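Local coordinates for protein alcohol dehydrogenase (Thermus thermophilus, PDB 2EIH) that binds a zinc ion and probably acts as a nicotinamide-dependent oxidoreductase that interconverts alcohols and carbonyl compounds, at residues Val4-Arg9 and His59-Asp64; Leu39-Val44 and Arg327-Arg332; Ile87-Ser92 and Ile147-Leu152; Met173-Gly178 and Arg333-Val338. All blocks are in the same frame, centred on the assembly; numbering follows the deposited sequence.

Overall arrangement
Starting from the N terminus, strand 2-6 meets 59-64 in contact 1, closing a loop of about 50 residues. Inside that loop the chain passes 39-44, whose partner, 327-332, comes only near the C terminus. Contact 2 therefore crosses contact 1 and ties helix 41-48 to helix 322-330. Contact 3 opens and closes wholly within the long excursion spanned by contact 2, bringing strand 84-91 onto helix 148-161. Contact 4 starts after contact 3 has ended, at the loop following strand 169-172, and reaches 333-338, just past the end of contact 2, so these two also cross. Contact 4 joins the six-stranded parallel sheet region to the chain leading into strand 337-341.

Contact 1. Residues Val4-Arg9 and His59-Asp64; sequences VVMRAR and HVLGAD
Met6 SD touches Leu61 and the edge of the His59 ring, and this is the tight part of the contact. SD lies 3.7 Å from Leu61 CD2, with the two side chains crossing at about a right angle. The same SD meets the His59 ring near the ring plane, 4.1 Å from CD2 of His59. A chi1 of -160° puts Met6 CG anti to the backbone N, and SD beyond it reaches both neighbours. His59, for its part, sends NE2 on to the carbonyl oxygen of Gly114.

The backbone pairing is looser. Met6 N reaches His59 O at 2.8 Å, but the bond is bent to 116° and weak. Beyond it a water joins the two backbones, donating to His59 O (2.9 Å) and accepting from Leu61 N at 2.8 Å. On the other side of the sheet Val5 CG1 and Val60 CG2 are 4.4 Å apart, a light touch.

Strand 2-6 is the middle of a small antiparallel sheet, with 15-19 along its other edge. Val46 of helix 41-48 packs against Met6, His59 and Leu61, while helix 322-330 reaches Val4 and Leu61.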
loop_
_atom_site.group_PDB
_atom_site.type_symbol
_atom_site.label_atom_id
_atom_site.label_comp_id
_atom_site.label_asym_id
_atom_site.label_seq_id
_atom_site.Cartn_x
_atom_site.Cartn_y
_atom_site.Cartn_z
ATOM N N VAL A 4 -30.776 -32.566 2.358
ATOM C CA VAL A 4 -31.050 -32.623 0.939
ATOM C C VAL A 4 -29.746 -33.107 0.341
ATOM O O VAL A 4 -28.757 -32.379 0.308
ATOM C CB VAL A 4 -31.387 -31.250 0.364
ATOM C CG1 VAL A 4 -31.318 -31.300 -1.153
ATOM C CG2 VAL A 4 -32.764 -30.830 0.825
ATOM N N VAL A 5 -29.753 -34.356 -0.101
ATOM C CA VAL A 5 -28.583 -34.965 -0.696
ATOM C C VAL A 5 -28.623 -34.816 -2.204
ATOM O O VAL A 5 -29.659 -34.494 -2.794
ATOM C CB VAL A 5 -28.475 -36.466 -0.344
ATOM C CG1 VAL A 5 -28.088 -36.632 1.121
ATOM C CG2 VAL A 5 -29.802 -37.164 -0.620
ATOM N N MET A 6 -27.473 -35.072 -2.812
ATOM C CA MET A 6 -27.281 -34.972 -4.245
ATOM C C MET A 6 -27.016 -36.378 -4.764
ATOM O O MET A 6 -25.862 -36.802 -4.852
ATOM C CB MET A 6 -26.072 -34.091 -4.494
ATOM C CG MET A 6 -25.982 -33.486 -5.849
ATOM S SD MET A 6 -24.529 -32.473 -5.811
ATOM C CE MET A 6 -23.703 -33.063 -7.257
ATOM N N ARG A 7 -28.088 -37.097 -5.089
ATOM C CA ARG A 7 -27.985 -38.462 -5.596
ATOM C C ARG A 7 -27.055 -38.578 -6.795
ATOM O O ARG A 7 -26.227 -39.486 -6.867
ATOM C CB ARG A 7 -29.371 -38.995 -5.986
ATOM C CG ARG A 7 -30.264 -39.360 -4.801
ATOM C CD ARG A 7 -29.566 -40.345 -3.863
ATOM N NE ARG A 7 -30.340 -40.591 -2.651
ATOM C CZ ARG A 7 -29.854 -41.166 -1.555
ATOM N NH1 ARG A 7 -28.587 -41.562 -1.512
ATOM N NH2 ARG A 7 -30.638 -41.344 -0.497
ATOM N N ALA A 8 -27.209 -37.654 -7.736
ATOM C CA ALA A 8 -26.406 -37.637 -8.947
ATOM C C ALA A 8 -26.350 -36.219 -9.491
ATOM O O ALA A 8 -27.078 -35.335 -9.031
ATOM C CB ALA A 8 -27.012 -38.567 -9.981
ATOM N N ARG A 9 -25.489 -36.012 -10.481
ATOM C CA ARG A 9 -25.323 -34.702 -11.101
ATOM C C ARG A 9 -26.322 -34.489 -12.234
ATOM O O ARG A 9 -26.585 -35.389 -13.030
ATOM C CB ARG A 9 -23.891 -34.564 -11.623
ATOM C CG ARG A 9 -22.844 -34.795 -10.539
ATOM C CD ARG A 9 -21.437 -34.446 -10.996
ATOM N NE ARG A 9 -20.469 -34.570 -9.910
ATOM C CZ ARG A 9 -20.066 -35.728 -9.394
ATOM N NH1 ARG A 9 -19.184 -35.746 -8.401
ATOM N NH2 ARG A 9 -20.529 -36.874 -9.877
ATOM N N HIS A 59 -24.039 -36.141 -1.772
ATOM C CA HIS A 59 -23.384 -34.926 -1.309
ATOM C C HIS A 59 -24.382 -33.886 -0.816
ATOM O O HIS A 59 -25.448 -33.700 -1.403
ATOM C CB HIS A 59 -22.540 -34.322 -2.435
ATOM C CG HIS A 59 -21.891 -33.031 -2.071
ATOM N ND1 HIS A 59 -20.998 -32.920 -1.022
ATOM C CD2 HIS A 59 -22.001 -31.792 -2.604
ATOM C CE1 HIS A 59 -20.589 -31.664 -0.931
ATOM N NE2 HIS A 59 -21.183 -30.962 -1.878
ATOM N N VAL A 60 -24.026 -33.210 0.271
ATOM C CA VAL A 60 -24.872 -32.169 0.830
ATOM C C VAL A 60 -24.298 -30.818 0.433
ATOM O O VAL A 60 -23.197 -30.461 0.838
ATOM C CB VAL A 60 -24.926 -32.239 2.365
ATOM C CG1 VAL A 60 -25.856 -31.145 2.908
ATOM C CG2 VAL A 60 -25.414 -33.605 2.797
ATOM N N LEU A 61 -25.050 -30.066 -0.356
ATOM C CA LEU A 61 -24.607 -28.761 -0.790
ATOM C C LEU A 61 -24.774 -27.765 0.357
ATOM O O LEU A 61 -25.220 -28.135 1.445
ATOM C CB LEU A 61 -25.445 -28.323 -1.992
ATOM C CG LEU A 61 -25.469 -29.265 -3.203
ATOM C CD1 LEU A 61 -26.504 -28.778 -4.228
ATOM C CD2 LEU A 61 -24.086 -29.325 -3.851
ATOM N N GLY A 62 -24.420 -26.505 0.111
ATOM C CA GLY A 62 -24.577 -25.477 1.128
ATOM C C GLY A 62 -23.317 -24.871 1.723
ATOM O O GLY A 62 -22.613 -25.512 2.512
ATOM N N ALA A 63 -23.031 -23.625 1.357
ATOM C CA ALA A 63 -21.860 -22.941 1.889
ATOM C C ALA A 63 -22.293 -21.957 2.980
ATOM O O ALA A 63 -21.664 -21.861 4.034
ATOM C CB ALA A 63 -21.109 -22.211 0.763
ATOM N N ASP A 64 -23.381 -21.240 2.728
ATOM C CA ASP A 64 -23.904 -20.275 3.687
ATOM C C ASP A 64 -24.874 -20.908 4.676
ATOM O O ASP A 64 -25.700 -21.748 4.310
ATOM C CB ASP A 64 -24.631 -19.160 2.959
ATOM C CG ASP A 64 -23.760 -17.968 2.734
ATOM O OD1 ASP A 64 -23.987 -17.263 1.730
ATOM O OD2 ASP A 64 -22.858 -17.731 3.577
HETATM O O HOH W 1 -27.236 -31.480 -1.473
#

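Contact 2. Residues Leu39-Val44 and Arg327-Arg332; sequences LNHLDV and RLLEER
His41 and Leu329 form the centre of a side-chain contact between the start of helix 41-48 and the C-terminal end of helix 322-330, partly buried and without a hydrogen bond across it. The imidazole is sandwiched. On one face sits Leu329, its CD2 4.2 Å from the ring centroid and 20° off the normal, a CH-pi contact. Leu329 CG and CD1 come closer, both about 3.4 Å from His41 CE1. The opposite face carries the Arg332 guanidinium, stacked with its plane at 14° to the ring and the centres 4.2 Å apart. A bend at chi2 of Arg332 (93°) sets CD on the way back toward the imidazole.

On its side away from the ring, Leu329 CD2 meets Leu39 CB at 4.2 Å. Val44 CG1 touches Glu330 OE2 at 3.2 Å, an oxygen salt-bridged to Arg47. Just ahead of the helix, Asn40 N bonds nearly straight to OD2 of Asp43 in its first turn (3.2 Å), from above the carboxylate plane, and the same oxygen binds the Tyr121 hydroxyl.

Arg332 leaves helical angles with positive phi and two bonds back into the last turn. The stacking arginine thus belongs to a Schellman motif, a common helix ending.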
loop_
_atom_site.group_PDB
_atom_site.type_symbol
_atom_site.label_atom_id
_atom_site.label_comp_id
_atom_site.label_asym_id
_atom_site.label_seq_id
_atom_site.Cartn_x
_atom_site.Cartn_y
_atom_site.Cartn_z
ATOM N N LEU A 39 -28.692 -20.012 -0.453
ATOM C CA LEU A 39 -28.321 -20.609 -1.730
ATOM C C LEU A 39 -27.338 -19.757 -2.522
ATOM O O LEU A 39 -27.523 -18.553 -2.657
ATOM C CB LEU A 39 -29.575 -20.825 -2.579
ATOM C CG LEU A 39 -30.388 -22.115 -2.476
ATOM C CD1 LEU A 39 -30.761 -22.449 -1.047
ATOM C CD2 LEU A 39 -31.645 -21.953 -3.346
ATOM N N ASN A 40 -26.298 -20.389 -3.054
ATOM C CA ASN A 40 -25.301 -19.692 -3.869
ATOM C C ASN A 40 -25.156 -20.349 -5.247
ATOM O O ASN A 40 -25.441 -21.533 -5.411
ATOM C CB ASN A 40 -23.961 -19.655 -3.137
ATOM C CG ASN A 40 -23.948 -18.639 -2.028
ATOM O OD1 ASN A 40 -23.999 -18.977 -0.849
ATOM N ND2 ASN A 40 -23.890 -17.373 -2.406
ATOM N N HIS A 41 -24.715 -19.583 -6.237
ATOM C CA HIS A 41 -24.575 -20.126 -7.583
ATOM C C HIS A 41 -23.594 -21.294 -7.618
ATOM O O HIS A 41 -23.645 -22.155 -8.507
ATOM C CB HIS A 41 -24.162 -19.020 -8.560
ATOM C CG HIS A 41 -25.241 -18.010 -8.805
ATOM N ND1 HIS A 41 -26.375 -18.295 -9.535
ATOM C CD2 HIS A 41 -25.379 -16.733 -8.378
ATOM C CE1 HIS A 41 -27.168 -17.240 -9.544
ATOM N NE2 HIS A 41 -26.589 -16.276 -8.848
ATOM N N LEU A 42 -22.719 -21.319 -6.622
ATOM C CA LEU A 42 -21.737 -22.376 -6.476
ATOM C C LEU A 42 -22.437 -23.724 -6.266
ATOM O O LEU A 42 -22.000 -24.750 -6.803
ATOM C CB LEU A 42 -20.825 -22.067 -5.286
ATOM C CG LEU A 42 -19.776 -23.111 -4.902
ATOM C CD1 LEU A 42 -18.975 -23.538 -6.131
ATOM C CD2 LEU A 42 -18.871 -22.522 -3.840
ATOM N N ASP A 43 -23.517 -23.730 -5.486
ATOM C CA ASP A 43 -24.239 -24.971 -5.246
ATOM C C ASP A 43 -24.752 -25.509 -6.583
ATOM O O ASP A 43 -24.861 -26.717 -6.761
ATOM C CB ASP A 43 -25.447 -24.765 -4.317
ATOM C CG ASP A 43 -25.125 -23.948 -3.072
ATOM O OD1 ASP A 43 -23.939 -23.751 -2.748
ATOM O OD2 ASP A 43 -26.083 -23.500 -2.410
ATOM N N VAL A 44 -25.067 -24.614 -7.519
ATOM C CA VAL A 44 -25.582 -25.032 -8.820
ATOM C C VAL A 44 -24.499 -25.681 -9.675
ATOM O O VAL A 44 -24.746 -26.699 -10.327
ATOM C CB VAL A 44 -26.215 -23.843 -9.584
ATOM C CG1 VAL A 44 -26.649 -24.277 -10.975
ATOM C CG2 VAL A 44 -27.417 -23.321 -8.808
ATOM N N ARG A 327 -34.035 -23.476 -9.026
ATOM C CA ARG A 327 -34.670 -22.978 -10.240
ATOM C C ARG A 327 -34.722 -21.452 -10.156
ATOM O O ARG A 327 -34.268 -20.746 -11.059
ATOM C CB ARG A 327 -36.080 -23.552 -10.364
ATOM C CG ARG A 327 -36.828 -23.075 -11.586
ATOM C CD ARG A 327 -38.243 -23.616 -11.619
ATOM N NE ARG A 327 -39.181 -22.524 -11.843
ATOM C CZ ARG A 327 -39.564 -21.667 -10.904
ATOM N NH1 ARG A 327 -39.096 -21.784 -9.669
ATOM N NH2 ARG A 327 -40.395 -20.679 -11.203
ATOM N N LEU A 328 -35.271 -20.955 -9.051
ATOM C CA LEU A 328 -35.377 -19.522 -8.810
ATOM C C LEU A 328 -34.059 -18.797 -8.992
ATOM O O LEU A 328 -34.011 -17.684 -9.514
ATOM C CB LEU A 328 -35.861 -19.258 -7.390
ATOM C CG LEU A 328 -37.337 -19.449 -7.097
ATOM C CD1 LEU A 328 -37.560 -19.335 -5.607
ATOM C CD2 LEU A 328 -38.145 -18.408 -7.850
ATOM N N LEU A 329 -32.987 -19.429 -8.539
ATOM C CA LEU A 329 -31.663 -18.835 -8.623
ATOM C C LEU A 329 -31.078 -18.881 -10.021
ATOM O O LEU A 329 -30.441 -17.931 -10.466
ATOM C CB LEU A 329 -30.720 -19.538 -7.652
ATOM C CG LEU A 329 -29.354 -18.876 -7.510
ATOM C CD1 LEU A 329 -29.517 -17.426 -7.068
ATOM C CD2 LEU A 329 -28.538 -19.657 -6.495
ATOM N N GLU A 330 -31.297 -19.988 -10.715
ATOM C CA GLU A 330 -30.775 -20.133 -12.061
ATOM C C GLU A 330 -31.363 -19.144 -13.052
ATOM O O GLU A 330 -30.704 -18.777 -14.028
ATOM C CB GLU A 330 -30.999 -21.555 -12.567
ATOM C CG GLU A 330 -30.088 -22.576 -11.917
ATOM C CD GLU A 330 -30.107 -23.897 -12.648
ATOM O OE1 GLU A 330 -31.188 -24.524 -12.721
ATOM O OE2 GLU A 330 -29.039 -24.304 -13.153
ATOM N N GLU A 331 -32.596 -18.711 -12.807
ATOM C CA GLU A 331 -33.254 -17.763 -13.702
ATOM C C GLU A 331 -32.994 -16.290 -13.355
ATOM O O GLU A 331 -33.546 -15.391 -13.994
ATOM C CB GLU A 331 -34.764 -18.036 -13.735
ATOM C CG GLU A 331 -35.537 -17.590 -12.498
ATOM C CD GLU A 331 -37.021 -17.981 -12.545
ATOM O OE1 GLU A 331 -37.831 -17.378 -11.800
ATOM O OE2 GLU A 331 -37.376 -18.902 -13.317
ATOM N N ARG A 332 -32.138 -16.056 -12.361
ATOM C CA ARG A 332 -31.786 -14.707 -11.908
ATOM C C ARG A 332 -32.971 -13.739 -11.883
ATOM O O ARG A 332 -32.835 -12.569 -12.249
ATOM C CB ARG A 332 -30.671 -14.110 -12.784
ATOM C CG ARG A 332 -29.233 -14.457 -12.374
ATOM C CD ARG A 332 -28.684 -15.688 -13.097
ATOM N NE ARG A 332 -27.283 -15.943 -12.749
ATOM C CZ ARG A 332 -26.578 -16.992 -13.170
ATOM N NH1 ARG A 332 -25.311 -17.142 -12.798
ATOM N NH2 ARG A 332 -27.141 -17.901 -13.958
#

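Contact 3. Residues Ile87-Ser92 and Ile147-Leu152; sequences INPGLS and IPLTFL
Pro89 meets Pro148, the two side chains crossing at about a right angle, with CD of Pro89 3.8 Å from CB of Pro148. Pro89 is the common member of an apolar group. Its CG lies 4.1 Å from Leu149 CD2, and its CD is 4.2 Å from Leu152 CD1, so three residues of the helical segment pack on one proline.

Polar atoms meet carbon in the second kind of contact. Ile87 O faces the Pro148 ring, 3.3 Å from CG. Asn88 OD1 approaches Leu152 CD1 at 3.9 Å; chi1 of -151° puts CG of Asn88 anti to the backbone N, and chi2 of -51° then points OD1 at Leu152. The nitrogen end of that amide is held by Lys294 O.

No hydrogen bond links the two segments. Leu149 N, in the first turn, bonds to Asp64 OD2.

Strand 84-91 runs on into the lobe that binds zinc through Cys93, Cys96, Cys99 and Cys107, and Asn88's side chain is about 14 Å from that ion. The contact joins the root of this lobe to helix 148-161, which precedes the Rossmann-type sheet, as expected in medium-chain zinc-binding dehydrogenases.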
loop_
_atom_site.group_PDB
_atom_site.type_symbol
_atom_site.label_atom_id
_atom_site.label_comp_id
_atom_site.label_asym_id
_atom_site.label_seq_id
_atom_site.Cartn_x
_atom_site.Cartn_y
_atom_site.Cartn_z
ATOM N N ILE A 87 -21.988 -19.027 9.659
ATOM C CA ILE A 87 -20.847 -19.785 9.173
ATOM C C ILE A 87 -19.956 -18.948 8.266
ATOM O O ILE A 87 -20.447 -18.153 7.479
ATOM C CB ILE A 87 -21.365 -21.012 8.401
ATOM C CG1 ILE A 87 -22.021 -21.993 9.385
ATOM C CG2 ILE A 87 -20.258 -21.611 7.560
ATOM C CD1 ILE A 87 -22.844 -23.054 8.718
ATOM N N ASN A 88 -18.646 -19.125 8.409
ATOM C CA ASN A 88 -17.621 -18.444 7.598
ATOM C C ASN A 88 -17.288 -19.593 6.637
ATOM O O ASN A 88 -16.534 -20.493 6.991
ATOM C CB ASN A 88 -16.404 -18.126 8.472
ATOM C CG ASN A 88 -15.645 -16.899 8.006
ATOM O OD1 ASN A 88 -15.296 -16.774 6.832
ATOM N ND2 ASN A 88 -15.354 -16.001 8.936
ATOM N N PRO A 89 -17.832 -19.565 5.412
ATOM C CA PRO A 89 -17.635 -20.606 4.396
ATOM C C PRO A 89 -16.226 -20.949 3.920
ATOM O O PRO A 89 -16.045 -21.920 3.177
ATOM C CB PRO A 89 -18.544 -20.144 3.266
ATOM C CG PRO A 89 -18.436 -18.668 3.353
ATOM C CD PRO A 89 -18.453 -18.366 4.829
ATOM N N GLY A 90 -15.221 -20.196 4.364
ATOM C CA GLY A 90 -13.856 -20.465 3.930
ATOM C C GLY A 90 -13.099 -21.528 4.708
ATOM O O GLY A 90 -12.799 -21.347 5.888
ATOM N N LEU A 91 -12.782 -22.633 4.041
ATOM C CA LEU A 91 -12.031 -23.721 4.671
ATOM C C LEU A 91 -10.607 -23.831 4.120
ATOM O O LEU A 91 -10.396 -23.943 2.911
ATOM C CB LEU A 91 -12.746 -25.055 4.476
ATOM C CG LEU A 91 -14.007 -25.277 5.309
ATOM C CD1 LEU A 91 -15.024 -24.193 4.990
ATOM C CD2 LEU A 91 -14.580 -26.650 4.998
ATOM N N SER A 92 -9.639 -23.810 5.024
ATOM C CA SER A 92 -8.235 -23.896 4.658
ATOM C C SER A 92 -7.514 -24.762 5.685
ATOM O O SER A 92 -8.125 -25.217 6.658
ATOM C CB SER A 92 -7.623 -22.492 4.627
ATOM O OG SER A 92 -7.866 -21.812 5.852
ATOM N N ILE A 147 -25.750 -13.334 4.641
ATOM C CA ILE A 147 -24.578 -12.474 4.644
ATOM C C ILE A 147 -23.189 -12.938 4.165
ATOM O O ILE A 147 -22.701 -12.464 3.124
ATOM C CB ILE A 147 -24.372 -11.849 6.045
ATOM C CG1 ILE A 147 -25.593 -11.048 6.433
ATOM C CG2 ILE A 147 -23.115 -10.957 6.049
ATOM C CD1 ILE A 147 -25.610 -10.619 7.879
ATOM N N PRO A 148 -22.547 -13.872 4.903
ATOM C CA PRO A 148 -21.211 -14.396 4.615
ATOM C C PRO A 148 -20.684 -14.423 3.176
ATOM O O PRO A 148 -19.952 -13.515 2.758
ATOM C CB PRO A 148 -21.244 -15.760 5.277
ATOM C CG PRO A 148 -22.135 -15.534 6.441
ATOM C CD PRO A 148 -23.270 -14.796 5.795
ATOM N N LEU A 149 -21.023 -15.470 2.433
ATOM C CA LEU A 149 -20.540 -15.640 1.063
ATOM C C LEU A 149 -20.560 -14.360 0.206
ATOM O O LEU A 149 -19.508 -13.934 -0.285
ATOM C CB LEU A 149 -21.340 -16.763 0.373
ATOM C CG LEU A 149 -20.869 -17.545 -0.878
ATOM C CD1 LEU A 149 -20.472 -16.578 -1.983
ATOM C CD2 LEU A 149 -19.722 -18.474 -0.536
ATOM N N THR A 150 -21.720 -13.734 0.008
ATOM C CA THR A 150 -21.731 -12.535 -0.831
ATOM C C THR A 150 -21.044 -11.332 -0.216
ATOM O O THR A 150 -20.332 -10.616 -0.910
ATOM C CB THR A 150 -23.164 -12.107 -1.265
ATOM O OG1 THR A 150 -24.043 -12.104 -0.133
ATOM C CG2 THR A 150 -23.701 -13.027 -2.346
ATOM N N PHE A 151 -21.247 -11.086 1.073
ATOM C CA PHE A 151 -20.568 -9.937 1.652
ATOM C C PHE A 151 -19.046 -10.054 1.608
ATOM O O PHE A 151 -18.360 -9.067 1.364
ATOM C CB PHE A 151 -21.077 -9.640 3.064
ATOM C CG PHE A 151 -22.329 -8.830 3.060
ATOM C CD1 PHE A 151 -23.556 -9.441 2.879
ATOM C CD2 PHE A 151 -22.267 -7.440 3.077
ATOM C CE1 PHE A 151 -24.712 -8.683 2.697
ATOM C CE2 PHE A 151 -23.410 -6.668 2.896
ATOM C CZ PHE A 151 -24.639 -7.304 2.703
ATOM N N LEU A 152 -18.512 -11.253 1.801
ATOM C CA LEU A 152 -17.066 -11.419 1.746
ATOM C C LEU A 152 -16.524 -11.194 0.346
ATOM O O LEU A 152 -15.471 -10.594 0.175
ATOM C CB LEU A 152 -16.672 -12.815 2.224
ATOM C CG LEU A 152 -16.802 -13.014 3.731
ATOM C CD1 LEU A 152 -16.893 -14.496 4.050
ATOM C CD2 LEU A 152 -15.603 -12.382 4.426
#

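Contact 4. Residues Met173-Gly178 and Arg333-Val338; sequences MAAGSG and RVFGKV
Gly176 and the pair Phe335-Gly336 make the first shell. Gly336 N donates to Gly176 O at 3.0 Å with an N-H...O angle of 157°, approaching in the carbonyl plane on a lone pair. It is the one hydrogen bond across the contact. Beside it, the Phe335 ring lies with a face toward Gly176 CA, a CH-pi arrangement whose modelled separation is too short to be trusted in detail. Ala175 CB adds a lighter touch, 4.1 Å from Phe335 CE1. A chi1 of -172° puts CG of Phe335 anti to the backbone N, and the ring beyond it reaches Gly176.

One layer out, backbone shape sets these groups in place. Residues Ala174 to Ser177 form a type II beta turn, with Gly176 at positive phi and a weak closing bond from Ser177 N to Ala174 O, 3.5 Å. Ser180 OG hydrogen-bonds with both Ala174 O and Ser177 O. Gly336, also at positive phi, turns the chain toward strand 337-341.

The glycine-containing loop follows strand 169-172 and precedes helix 180-189, the place where Rossmann folds usually bind the dinucleotide phosphates, though no cofactor is bound here. Helix 201-210 backs the contact, with Ala207 against Ala175 and with Lys203 and Arg206 against Phe335, while Val334 rests on helix 322-330 and strand 313-318.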
loop_
_atom_site.group_PDB
_atom_site.type_symbol
_atom_site.label_atom_id
_atom_site.label_comp_id
_atom_site.label_asym_id
_atom_site.label_seq_id
_atom_site.Cartn_x
_atom_site.Cartn_y
_atom_site.Cartn_z
ATOM N N MET A 173 -22.734 -3.679 -11.461
ATOM C CA MET A 173 -23.533 -4.311 -12.504
ATOM C C MET A 173 -24.633 -5.241 -12.017
ATOM O O MET A 173 -24.469 -5.971 -11.034
ATOM C CB MET A 173 -22.626 -5.083 -13.466
ATOM C CG MET A 173 -21.664 -4.238 -14.261
ATOM S SD MET A 173 -22.498 -3.149 -15.429
ATOM C CE MET A 173 -22.552 -4.224 -16.897
ATOM N N ALA A 174 -25.756 -5.204 -12.733
ATOM C CA ALA A 174 -26.913 -6.055 -12.439
ATOM C C ALA A 174 -27.297 -6.098 -10.968
ATOM O O ALA A 174 -26.937 -7.025 -10.265
ATOM C CB ALA A 174 -26.640 -7.465 -12.944
ATOM N N ALA A 175 -28.056 -5.107 -10.519
ATOM C CA ALA A 175 -28.474 -5.045 -9.126
ATOM C C ALA A 175 -29.408 -6.183 -8.708
ATOM O O ALA A 175 -30.223 -6.657 -9.499
ATOM C CB ALA A 175 -29.132 -3.708 -8.841
ATOM N N GLY A 176 -29.273 -6.616 -7.455
ATOM C CA GLY A 176 -30.102 -7.687 -6.922
ATOM C C GLY A 176 -29.581 -9.081 -7.186
ATOM O O GLY A 176 -29.959 -10.043 -6.513
ATOM N N SER A 177 -28.699 -9.185 -8.169
ATOM C CA SER A 177 -28.129 -10.464 -8.555
ATOM C C SER A 177 -26.654 -10.587 -8.152
ATOM O O SER A 177 -25.858 -9.663 -8.343
ATOM C CB SER A 177 -28.284 -10.626 -10.070
ATOM O OG SER A 177 -27.911 -11.923 -10.514
ATOM N N GLY A 178 -26.306 -11.740 -7.588
ATOM C CA GLY A 178 -24.939 -11.996 -7.170
ATOM C C GLY A 178 -24.463 -11.176 -5.987
ATOM O O GLY A 178 -25.089 -11.167 -4.921
ATOM N N ARG A 333 -34.128 -14.215 -11.437
ATOM C CA ARG A 333 -35.309 -13.367 -11.390
ATOM C C ARG A 333 -35.480 -12.709 -10.029
ATOM O O ARG A 333 -35.737 -11.510 -9.934
ATOM C CB ARG A 333 -36.552 -14.184 -11.751
ATOM C CG ARG A 333 -37.819 -13.368 -11.869
ATOM C CD ARG A 333 -38.947 -14.173 -12.515
ATOM N NE ARG A 333 -39.460 -15.261 -11.681
ATOM C CZ ARG A 333 -40.112 -15.093 -10.533
ATOM N NH1 ARG A 333 -40.332 -13.869 -10.063
ATOM N NH2 ARG A 333 -40.563 -16.150 -9.864
ATOM N N VAL A 334 -35.328 -13.490 -8.972
ATOM C CA VAL A 334 -35.473 -12.954 -7.628
ATOM C C VAL A 334 -34.411 -11.920 -7.277
ATOM O O VAL A 334 -33.232 -12.122 -7.541
ATOM C CB VAL A 334 -35.433 -14.090 -6.595
ATOM C CG1 VAL A 334 -35.213 -13.525 -5.199
ATOM C CG2 VAL A 334 -36.747 -14.860 -6.644
ATOM N N PHE A 335 -34.843 -10.808 -6.695
ATOM C CA PHE A 335 -33.932 -9.744 -6.277
ATOM C C PHE A 335 -33.533 -10.064 -4.840
ATOM O O PHE A 335 -34.360 -9.985 -3.922
ATOM C CB PHE A 335 -34.631 -8.381 -6.312
ATOM C CG PHE A 335 -33.708 -7.212 -6.072
ATOM C CD1 PHE A 335 -33.139 -6.522 -7.145
ATOM C CD2 PHE A 335 -33.392 -6.811 -4.772
ATOM C CE1 PHE A 335 -32.270 -5.450 -6.930
ATOM C CE2 PHE A 335 -32.523 -5.742 -4.548
ATOM C CZ PHE A 335 -31.958 -5.056 -5.630
ATOM N N GLY A 336 -32.271 -10.430 -4.645
ATOM C CA GLY A 336 -31.813 -10.764 -3.314
ATOM C C GLY A 336 -31.506 -12.242 -3.145
ATOM O O GLY A 336 -31.552 -13.021 -4.099
ATOM N N LYS A 337 -31.210 -12.627 -1.910
ATOM C CA LYS A 337 -30.841 -13.998 -1.575
ATOM C C LYS A 337 -32.025 -14.972 -1.476
ATOM O O LYS A 337 -33.123 -14.600 -1.062
ATOM C CB LYS A 337 -30.083 -13.984 -0.241
ATOM C CG LYS A 337 -28.981 -15.037 -0.099
ATOM C CD LYS A 337 -27.726 -14.638 -0.872
ATOM C CE LYS A 337 -26.654 -15.709 -0.788
ATOM N NZ LYS A 337 -25.423 -15.290 -1.507
ATOM N N VAL A 338 -31.787 -16.215 -1.879
ATOM C CA VAL A 338 -32.786 -17.272 -1.791
ATOM C C VAL A 338 -32.291 -18.068 -0.593
ATOM O O VAL A 338 -31.193 -18.627 -0.622
ATOM C CB VAL A 338 -32.799 -18.173 -3.053
ATOM C CG1 VAL A 338 -33.770 -19.327 -2.870
ATOM C CG2 VAL A 338 -33.196 -17.349 -4.256
#